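Local structure of Wss1p (Saccharomyces cerevisiae, 5XBV) at residues Asn46-Ile51 against Ile90-Arg95; His53-Leu58 against Thr112-Leu117. The protein is a zinc-dependent metalloendopeptidase that acts selectively on DNA-binding proteins and takes part in repairing toxic DNA-protein cross-links, including trapped topoisomerase 1. The protein carries 1 engineered substitution. All coordinates share one frame; numbering follows the deposited sequence.

Contact 1. Residues Asn46-Ile51 against Ile90-Arg95; sequences NLIKEI and IMLRLR
Leu94 of segment 90-95 reaches into the face of helix 41-54 formed by Leu47 and Ile48. Its CB lies 4.3 Å from CD2 of Leu47. The side chain then forks at CG, and its two methyls divide the work. With CG of Leu94 anti to its carbonyl carbon (chi1 -57°), the branches extend toward the helix. CD1 comes to 4.1 Å from CB of Ile48, touching the branch point of that side chain, with CD1 of Ile48 little further off. CD2, the other methyl, settles between the two helical residues, 4.3 Å from CD2 of Leu47 and close to CG1 of Ile48 as well.

Two residues back along the chain, Leu92 points to the same side and carries the contact one helical turn further. CD1 of Leu92 meets CG2 of Ile51 at 4.1 Å, the two side chains running at a slant to each other, and it also touches CG1 of Ile48. Ile48 thus stands between the two leucines and touches both. No hydrogen bond joins the segments; the strand's backbone is paired instead with strands 66-72 and 81-84, while Met106 and Met110 of helix 106-118 pack against Ile51. Such helix-on-sheet packing, with a helix laid over a mixed sheet beside the zinc-binding helix, is characteristic of the zincin metalloprotease fold.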
# COMPACT_ATOMS: atom_id res chain seq x y z
N ASN A 46 12.55 4.75 -0.71
CA ASN A 46 12.32 5.16 0.67
C ASN A 46 10.83 5.31 0.96
O ASN A 46 10.36 4.89 2.03
CB ASN A 46 13.06 6.46 0.96
CG ASN A 46 14.55 6.26 1.04
OD1 ASN A 46 15.02 5.18 1.40
ND2 ASN A 46 15.32 7.30 0.69
N LEU A 47 10.07 5.86 0.01
CA LEU A 47 8.64 6.09 0.22
C LEU A 47 7.88 4.77 0.36
O LEU A 47 7.08 4.59 1.30
CB LEU A 47 8.09 6.90 -0.95
CG LEU A 47 6.61 7.28 -1.03
CD1 LEU A 47 6.14 7.95 0.25
CD2 LEU A 47 6.35 8.19 -2.23
N ILE A 48 8.09 3.84 -0.57
CA ILE A 48 7.33 2.58 -0.49
C ILE A 48 7.81 1.73 0.68
O ILE A 48 7.03 0.97 1.27
CB ILE A 48 7.40 1.83 -1.84
CG1 ILE A 48 6.20 0.88 -1.97
CG2 ILE A 48 8.74 1.10 -2.01
CD1 ILE A 48 6.08 0.30 -3.39
N LYS A 49 9.09 1.86 1.06
CA LYS A 49 9.55 1.19 2.27
C LYS A 49 8.86 1.76 3.49
O LYS A 49 8.57 1.02 4.44
CB LYS A 49 11.07 1.31 2.41
CG LYS A 49 11.86 0.36 1.51
CD LYS A 49 13.37 0.53 1.71
CE LYS A 49 14.17 -0.51 0.92
NZ LYS A 49 15.64 -0.32 1.09
N GLU A 50 8.60 3.07 3.50
CA GLU A 50 7.89 3.67 4.62
C GLU A 50 6.47 3.13 4.69
O GLU A 50 5.97 2.82 5.79
CB GLU A 50 7.88 5.19 4.50
CG GLU A 50 7.27 5.89 5.68
CD GLU A 50 8.09 5.72 6.94
OE1 GLU A 50 9.31 5.43 6.83
OE2 GLU A 50 7.52 5.86 8.05
N ILE A 51 5.80 3.02 3.54
CA ILE A 51 4.47 2.41 3.51
C ILE A 51 4.51 1.00 4.11
O ILE A 51 3.68 0.64 4.95
CB ILE A 51 3.92 2.38 2.07
CG1 ILE A 51 3.80 3.79 1.50
CG2 ILE A 51 2.57 1.64 2.03
CD1 ILE A 51 2.71 4.62 2.12
N ILE A 90 0.76 -6.40 -4.58
CA ILE A 90 0.03 -5.14 -4.49
C ILE A 90 0.89 -4.10 -5.20
O ILE A 90 2.08 -3.96 -4.89
CB ILE A 90 -0.26 -4.72 -3.04
CG1 ILE A 90 -1.34 -5.63 -2.44
CG2 ILE A 90 -0.75 -3.26 -3.02
CD1 ILE A 90 -1.68 -5.34 -0.95
N MET A 91 0.29 -3.43 -6.19
CA MET A 91 0.95 -2.36 -6.92
C MET A 91 0.39 -1.02 -6.46
O MET A 91 -0.83 -0.87 -6.31
CB MET A 91 0.77 -2.55 -8.43
CG MET A 91 1.38 -3.88 -8.91
SD MET A 91 1.42 -4.18 -10.69
CE MET A 91 -0.29 -4.64 -10.96
N LEU A 92 1.28 -0.06 -6.22
CA LEU A 92 0.89 1.26 -5.78
C LEU A 92 1.43 2.30 -6.75
O LEU A 92 2.61 2.25 -7.11
CB LEU A 92 1.44 1.57 -4.37
CG LEU A 92 1.00 0.68 -3.20
CD1 LEU A 92 1.75 1.14 -1.96
CD2 LEU A 92 -0.51 0.75 -2.98
N ARG A 93 0.59 3.26 -7.12
CA ARG A 93 1.11 4.45 -7.79
C ARG A 93 1.76 5.35 -6.74
O ARG A 93 1.13 5.67 -5.72
CB ARG A 93 -0.01 5.20 -8.51
CG ARG A 93 0.49 6.45 -9.19
CD ARG A 93 -0.65 7.27 -9.75
NE ARG A 93 -1.35 6.63 -10.86
CZ ARG A 93 -0.95 6.66 -12.14
NH1 ARG A 93 0.20 7.27 -12.47
NH2 ARG A 93 -1.68 6.07 -13.08
N LEU A 94 3.02 5.72 -6.98
CA LEU A 94 3.74 6.61 -6.08
C LEU A 94 3.87 8.02 -6.63
O LEU A 94 4.15 8.94 -5.86
CB LEU A 94 5.14 6.06 -5.80
CG LEU A 94 5.25 4.65 -5.22
CD1 LEU A 94 6.74 4.25 -5.04
CD2 LEU A 94 4.55 4.60 -3.88
N ARG A 95 3.65 8.20 -7.93
CA ARG A 95 3.97 9.42 -8.66
C ARG A 95 2.71 9.99 -9.29
O ARG A 95 1.87 9.24 -9.81
CB ARG A 95 4.99 9.14 -9.75
CG ARG A 95 6.32 8.59 -9.21
CD ARG A 95 7.20 8.04 -10.33
NE ARG A 95 8.42 7.45 -9.78
CZ ARG A 95 9.54 8.13 -9.58
NH1 ARG A 95 9.59 9.42 -9.89
NH2 ARG A 95 10.61 7.52 -9.08

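Contact 2. Residues His53-Leu58 against Thr112-Leu117; sequences HKVSYL and TMLHQL. Engineered in segment 112-117: Gln116 (natural residue Glu).
Val55, at the break between helices 41-54 and 56-62, follows directly on Lys54, whose carbonyl O accepts a hydrogen bond from Gln140 of helix 127-146. It turns its side chain toward helix 106-118 and meets Met113, Leu114 and Leu117, with Met110 of the same helix also against it. CG2 of Val55 lies 4.2 Å from CE of Met113. The Met113 chain leaves with CG anti to the backbone N and then bends at chi2 (65°), which brings its terminal methyl across the valine at a slant. CG1 of Val55 is 4.3 Å from CD2 of Leu114, and its CB is 4.5 Å from CD1 of Leu117, so the branched side chain is flanked by residues from two successive turns.

One turn beyond Val55, Leu58 adds the closest approach: its CD2 meets CD2 of Leu114 at 3.6 Å, the two side chains crossing at about a right angle. Arg139 and Gln140 also touch Leu58.

Every touching residue is buried. With no hydrogen bond across it, this interface rests on apolar packing, while His115, a probable zinc ligand, and the engineered Gln116 lie on a part of the helix that does not touch residues 53-58.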
# COMPACT_ATOMS: atom_id res chain seq x y z
N HIS A 53 6.61 -0.27 6.14
CA HIS A 53 6.91 -0.23 7.56
C HIS A 53 5.69 0.17 8.39
O HIS A 53 5.39 -0.46 9.41
CB HIS A 53 8.06 0.75 7.78
CG HIS A 53 8.57 0.76 9.18
ND1 HIS A 53 8.83 1.94 9.85
CD2 HIS A 53 8.87 -0.24 10.03
CE1 HIS A 53 9.27 1.65 11.06
NE2 HIS A 53 9.29 0.34 11.20
N LYS A 54 4.96 1.20 7.94
CA LYS A 54 3.87 1.73 8.74
C LYS A 54 2.74 0.72 8.94
O LYS A 54 2.08 0.76 9.99
CB LYS A 54 3.31 3.01 8.11
CG LYS A 54 4.29 4.17 8.12
CD LYS A 54 3.74 5.33 7.33
CE LYS A 54 3.00 6.28 8.24
NZ LYS A 54 3.95 6.96 9.18
N VAL A 55 2.51 -0.18 7.98
CA VAL A 55 1.37 -1.09 8.07
C VAL A 55 1.74 -2.42 8.70
O VAL A 55 0.93 -3.35 8.74
CB VAL A 55 0.71 -1.33 6.69
CG1 VAL A 55 0.12 -0.05 6.16
CG2 VAL A 55 1.70 -1.91 5.69
N SER A 56 2.95 -2.52 9.26
CA SER A 56 3.45 -3.81 9.72
C SER A 56 2.57 -4.40 10.83
O SER A 56 2.17 -5.57 10.77
CB SER A 56 4.89 -3.66 10.19
OG SER A 56 5.48 -4.94 10.32
N TYR A 57 2.24 -3.60 11.85
CA TYR A 57 1.45 -4.13 12.96
C TYR A 57 0.03 -4.48 12.53
O TYR A 57 -0.55 -5.46 13.02
CB TYR A 57 1.41 -3.12 14.12
CG TYR A 57 0.88 -3.70 15.41
CD1 TYR A 57 1.71 -4.40 16.28
CD2 TYR A 57 -0.45 -3.53 15.77
CE1 TYR A 57 1.23 -4.92 17.46
CE2 TYR A 57 -0.94 -4.06 16.95
CZ TYR A 57 -0.10 -4.75 17.79
OH TYR A 57 -0.61 -5.27 18.97
N LEU A 58 -0.55 -3.69 11.63
CA LEU A 58 -1.89 -3.99 11.14
C LEU A 58 -1.91 -5.33 10.40
O LEU A 58 -2.85 -6.12 10.55
CB LEU A 58 -2.38 -2.86 10.23
CG LEU A 58 -3.83 -2.92 9.75
CD1 LEU A 58 -4.77 -2.57 10.90
CD2 LEU A 58 -4.06 -1.96 8.57
N THR A 112 -4.51 4.23 -0.21
CA THR A 112 -4.57 3.23 -1.27
C THR A 112 -4.09 1.88 -0.77
O THR A 112 -4.67 0.84 -1.11
CB THR A 112 -3.74 3.72 -2.46
OG1 THR A 112 -4.34 4.92 -2.97
CG2 THR A 112 -3.70 2.66 -3.56
N MET A 113 -3.04 1.86 0.05
CA MET A 113 -2.52 0.61 0.59
C MET A 113 -3.57 -0.11 1.45
O MET A 113 -3.74 -1.33 1.34
CB MET A 113 -1.24 0.89 1.40
CG MET A 113 -0.60 -0.35 2.03
SD MET A 113 -0.02 -1.48 0.73
CE MET A 113 0.64 -2.81 1.73
N LEU A 114 -4.28 0.63 2.31
CA LEU A 114 -5.31 -0.01 3.15
C LEU A 114 -6.47 -0.52 2.30
O LEU A 114 -7.02 -1.60 2.55
CB LEU A 114 -5.82 0.97 4.21
CG LEU A 114 -4.79 1.58 5.16
CD1 LEU A 114 -5.46 2.56 6.12
CD2 LEU A 114 -4.11 0.48 5.92
N HIS A 115 -6.85 0.25 1.30
CA HIS A 115 -7.87 -0.19 0.36
C HIS A 115 -7.45 -1.49 -0.33
O HIS A 115 -8.22 -2.44 -0.42
CB HIS A 115 -8.10 0.93 -0.65
CG HIS A 115 -9.19 0.67 -1.62
ND1 HIS A 115 -9.09 -0.29 -2.60
CD2 HIS A 115 -10.41 1.24 -1.77
CE1 HIS A 115 -10.20 -0.30 -3.30
NE2 HIS A 115 -11.02 0.61 -2.81
N GLN A 116 -6.20 -1.55 -0.81
CA GLN A 116 -5.78 -2.75 -1.52
C GLN A 116 -5.56 -3.92 -0.59
O GLN A 116 -5.79 -5.07 -0.99
CB GLN A 116 -4.52 -2.45 -2.35
CG GLN A 116 -4.76 -1.43 -3.47
CD GLN A 116 -5.86 -1.86 -4.45
OE1 GLN A 116 -6.07 -3.05 -4.70
NE2 GLN A 116 -6.55 -0.88 -5.02
N LEU A 117 -5.12 -3.68 0.66
CA LEU A 117 -5.00 -4.78 1.62
C LEU A 117 -6.36 -5.42 1.89
O LEU A 117 -6.45 -6.63 2.13
CB LEU A 117 -4.40 -4.28 2.95
CG LEU A 117 -2.87 -4.14 3.01
CD1 LEU A 117 -2.43 -3.41 4.29
CD2 LEU A 117 -2.21 -5.50 2.95

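From the N terminus, helix 41-54 comes first; contact 1 returns the chain to it after 38 residues, a loop holding helix 56-62 and strands 66-72 and 81-84. Before that loop closes, residues 53-58 have already opened the 53-residue loop of contact 2, which takes in strand 89-93 and ends on helix 106-118. The two loops therefore cross, their segments alternating along the chain. They also meet in space: CG2 of Ile51 packs 3.7 Å from CG of Met113, while Leu92 touches Thr112 and Ile90 touches the engineered Gln116 and Leu117. Sheet, helix 41-54 and helix 106-118 are thereby packed against one another.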